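Local coordinates for protein putative PLP-dependent aminotransferase (Bacillus cereus ATCC 10987, PDB 3JU7) that probably works as a pyridoxal phosphate-dependent aminotransferase of the DegT/DnrJ/EryC1 family, and binds calcium in the crystal, at residues A[257-260]-A[261-265]; A[167-171]-A[172-176]. All coordinates share one frame; numbering follows the deposited sequence.

Contact 1: residues A[257-260]-A[261-265]; sequences RTRI and SEWYK
The indole of W263 takes the carbonyl oxygen of R259 over one face, 3.4 Å above its plane and displaced toward the rim. At its six-membered end W263 meets two side chains from the preceding turn. The R259 guanidinium brings its own edge to the ring, with NE 3.8 Å from W263 CZ2; the two planes stand 67° apart, so this is no flat cation-pi stack. R259 gets there by bending at chi2 (-137°) and again at chi3, which lays it beside the indole, pointing the same way. From I260, CG1 packs against W263 CZ3 at 4.0 Å, while the CG2 branch lies 4.3 Å from CD2 of Y264. The Y264 hydroxyl bonds to the carbonyl of P351, and the ring rests on helix 358-368. Along the backbone, four i to i+4 bonds join the turns; the one from E262 N to T258 O measures 2.8 Å and is nearly straight (174°). R257 O accepts S261 N, and also competes with OE1 of Q288 for the one proton of S261 OG, 3.0 Å from R257 O. Contacts three and four residues apart mark any alpha-helix; helix 250-270 is amphipathic here, burying R257, I260, S261 and Y264 and exposing R259, E262 and K265.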
# COMPACT_ATOMS: atom_id res chain seq x y z
N ARG A 257 12.05 -2.83 -26.00
CA ARG A 257 11.06 -1.74 -26.14
C ARG A 257 11.50 -0.67 -27.12
O ARG A 257 10.68 -0.13 -27.89
CB ARG A 257 10.76 -1.05 -24.80
CG ARG A 257 9.80 -1.78 -23.96
CD ARG A 257 9.56 -1.14 -22.60
NE ARG A 257 8.77 -2.10 -21.86
CZ ARG A 257 7.45 -2.26 -21.99
NH1 ARG A 257 6.72 -1.47 -22.76
NH2 ARG A 257 6.85 -3.23 -21.30
N THR A 258 12.78 -0.32 -27.07
CA THR A 258 13.28 0.66 -28.01
C THR A 258 13.14 0.15 -29.43
O THR A 258 12.66 0.86 -30.28
CB THR A 258 14.71 1.03 -27.73
OG1 THR A 258 14.81 1.51 -26.38
CG2 THR A 258 15.17 2.12 -28.71
N ARG A 259 13.50 -1.11 -29.66
CA ARG A 259 13.35 -1.70 -30.99
C ARG A 259 11.93 -1.60 -31.49
O ARG A 259 11.73 -1.24 -32.64
CB ARG A 259 13.73 -3.18 -31.00
CG ARG A 259 15.21 -3.44 -31.15
CD ARG A 259 15.51 -4.59 -32.14
NE ARG A 259 14.62 -5.74 -31.96
CZ ARG A 259 14.74 -6.66 -31.00
NH1 ARG A 259 15.71 -6.59 -30.09
NH2 ARG A 259 13.87 -7.67 -30.94
N ILE A 260 10.96 -1.96 -30.65
CA ILE A 260 9.55 -1.94 -31.06
C ILE A 260 9.11 -0.50 -31.37
O ILE A 260 8.44 -0.24 -32.37
CB ILE A 260 8.63 -2.59 -30.01
CG1 ILE A 260 8.98 -4.07 -29.87
CG2 ILE A 260 7.20 -2.50 -30.43
CD1 ILE A 260 8.43 -4.68 -28.60
N SER A 261 9.54 0.44 -30.53
CA SER A 261 9.29 1.87 -30.78
C SER A 261 9.84 2.34 -32.12
O SER A 261 9.13 2.99 -32.89
CB SER A 261 9.89 2.75 -29.68
OG SER A 261 9.29 2.50 -28.43
N GLU A 262 11.12 2.01 -32.38
CA GLU A 262 11.78 2.30 -33.64
C GLU A 262 10.96 1.75 -34.80
O GLU A 262 10.75 2.45 -35.80
CB GLU A 262 13.20 1.67 -33.70
CG GLU A 262 14.28 2.23 -32.72
CD GLU A 262 15.63 1.48 -32.85
OE1 GLU A 262 15.96 1.07 -33.98
OE2 GLU A 262 16.36 1.31 -31.85
N TRP A 263 10.49 0.51 -34.69
CA TRP A 263 9.68 -0.10 -35.74
C TRP A 263 8.39 0.69 -35.97
O TRP A 263 7.93 0.91 -37.11
CB TRP A 263 9.31 -1.54 -35.41
CG TRP A 263 10.41 -2.52 -35.50
CD1 TRP A 263 11.51 -2.45 -36.31
CD2 TRP A 263 10.49 -3.78 -34.82
NE1 TRP A 263 12.28 -3.57 -36.14
CE2 TRP A 263 11.68 -4.41 -35.24
CE3 TRP A 263 9.67 -4.45 -33.90
CZ2 TRP A 263 12.08 -5.65 -34.76
CZ3 TRP A 263 10.07 -5.67 -33.42
CH2 TRP A 263 11.26 -6.26 -33.84
N TYR A 264 7.76 1.09 -34.88
CA TYR A 264 6.56 1.87 -34.98
C TYR A 264 6.84 3.16 -35.77
O TYR A 264 6.08 3.51 -36.67
CB TYR A 264 6.03 2.21 -33.58
CG TYR A 264 4.79 1.46 -33.14
CD1 TYR A 264 3.59 1.60 -33.81
CD2 TYR A 264 4.82 0.66 -32.01
CE1 TYR A 264 2.45 0.94 -33.38
CE2 TYR A 264 3.69 0.01 -31.58
CZ TYR A 264 2.50 0.15 -32.25
OH TYR A 264 1.36 -0.47 -31.77
N LYS A 265 7.95 3.82 -35.45
CA LYS A 265 8.26 5.11 -36.06
C LYS A 265 8.53 4.94 -37.55
O LYS A 265 8.02 5.70 -38.38
CB LYS A 265 9.45 5.76 -35.36
CG LYS A 265 9.10 6.23 -33.96
CD LYS A 265 10.26 6.72 -33.10
CE LYS A 265 9.93 6.48 -31.61
NZ LYS A 265 10.74 7.29 -30.66

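Contact 2: residues A[167-171]-A[172-176]; sequences GLMNG and GMHYG
Four hydrogen bonds join G167-G171 to G172-G176, three of them between backbone groups. N170 and M173 form the antiparallel hydrogen-bonded pair closing a type I' turn over G171 and G172, both at positive phi. N170 N reaches M173 O at 2.9 Å; in return M173 N reaches N170 O at 3.1 Å from well above the carbonyl plane. Further along, Y175 N gives L168 O a short bond of 2.7 Å. The fourth bond engages a side chain: G167 N donates to H174 NE2 at 3.1 Å, lying only 12° out of the ring plane. CG of H174 stands anti to the backbone N (chi1 -173°), which turns the imidazole back toward G167, with L168 O over one face. Selenium-aromatic and apolar contacts add to these. The selenium of M169, a selenomethionine, sits at the edge of the H174 ring, 5.1 Å from its centroid, and L168 CB meets Y175 CB at 4.1 Å. F49 stacks on H174, F166 meets it edge-to-face, and the Y175 hydroxyl bonds to the carbonyl of M143. The acceptor role of NE2 suggests that it carries no proton, consistent with a neutral imidazole whose rotation is fixed within an aromatic cluster.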
# COMPACT_ATOMS: atom_id res chain seq x y z
N GLY A 167 14.03 4.05 -15.53
CA GLY A 167 14.91 3.55 -16.54
C GLY A 167 15.11 4.52 -17.68
O GLY A 167 15.84 4.23 -18.59
N LEU A 168 14.45 5.69 -17.64
CA LEU A 168 14.59 6.72 -18.69
C LEU A 168 15.91 7.49 -18.58
O LEU A 168 16.13 8.27 -17.63
CB LEU A 168 13.42 7.70 -18.66
CG LEU A 168 13.46 8.82 -19.68
CD1 LEU A 168 13.54 8.23 -21.13
CD2 LEU A 168 12.21 9.74 -19.48
N MSE A 169 16.75 7.30 -19.59
CA MSE A 169 18.07 7.90 -19.72
C MSE A 169 18.14 8.88 -20.88
O MSE A 169 17.54 8.65 -21.93
CB MSE A 169 19.07 6.80 -20.07
CG MSE A 169 19.05 5.62 -19.12
SE MSE A 169 19.88 6.13 -17.50
CE MSE A 169 20.77 4.47 -17.16
N ASN A 170 18.91 9.94 -20.73
CA ASN A 170 19.09 10.91 -21.81
C ASN A 170 20.46 11.52 -21.60
O ASN A 170 20.72 12.16 -20.59
CB ASN A 170 18.01 11.99 -21.77
CG ASN A 170 18.10 12.97 -22.93
OD1 ASN A 170 18.87 12.78 -23.85
ND2 ASN A 170 17.26 14.02 -22.89
N GLY A 171 21.33 11.30 -22.58
CA GLY A 171 22.70 11.76 -22.51
C GLY A 171 23.39 11.15 -21.32
O GLY A 171 24.15 11.81 -20.65
N GLY A 172 23.11 9.89 -21.05
CA GLY A 172 23.70 9.20 -19.92
C GLY A 172 23.24 9.67 -18.55
O GLY A 172 23.85 9.34 -17.55
N MSE A 173 22.15 10.41 -18.46
CA MSE A 173 21.67 10.78 -17.15
C MSE A 173 20.30 10.19 -16.96
O MSE A 173 19.48 10.20 -17.89
CB MSE A 173 21.65 12.30 -17.01
CG MSE A 173 20.58 12.86 -16.09
SE MSE A 173 20.86 14.74 -15.81
CE MSE A 173 19.04 15.31 -15.70
N HIS A 174 20.04 9.68 -15.75
CA HIS A 174 18.74 9.12 -15.44
C HIS A 174 17.75 10.26 -15.15
O HIS A 174 18.10 11.26 -14.53
CB HIS A 174 18.80 8.16 -14.26
CG HIS A 174 17.51 7.44 -14.01
ND1 HIS A 174 16.59 7.88 -13.09
CD2 HIS A 174 16.98 6.34 -14.57
CE1 HIS A 174 15.55 7.07 -13.09
NE2 HIS A 174 15.76 6.13 -13.99
N TYR A 175 16.52 10.09 -15.61
CA TYR A 175 15.50 11.08 -15.39
C TYR A 175 15.33 11.37 -13.90
O TYR A 175 15.11 10.43 -13.13
CB TYR A 175 14.15 10.61 -15.93
CG TYR A 175 13.15 11.70 -15.78
CD1 TYR A 175 13.14 12.76 -16.67
CD2 TYR A 175 12.28 11.75 -14.71
CE1 TYR A 175 12.28 13.79 -16.55
CE2 TYR A 175 11.38 12.82 -14.57
CZ TYR A 175 11.41 13.84 -15.50
OH TYR A 175 10.56 14.92 -15.43
N GLY A 176 15.42 12.66 -13.55
CA GLY A 176 15.21 13.17 -12.19
C GLY A 176 16.48 13.46 -11.38
O GLY A 176 16.41 13.96 -10.25

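How the contacts relate
Following the chain from the N terminus, strand 159-161 of the mixed sheet comes before contact 2, where the chain reverses in the tight hairpin of strands 169-170 and 173-174 and then continues into strand 182-186 of that sheet. After strand 199-203 and helices 206-215 and 237-248, it enters helix 250-270, which holds contact 1. Contact 2 closes the two-residue turn of the hairpin; contact 1 closes no loop, being within one helix. The two follow in series, neither nested nor crossing. The centres of contacts 1 and 2 lie about 18 Å apart, and the nearest atoms of contacts 1 and 2 about 8 Å apart. Contact 2 links the hairpin to surrounding aromatic residues; W263 and Y264 of contact 1 face helix 358-368, near the C-terminal end of the modelled chain.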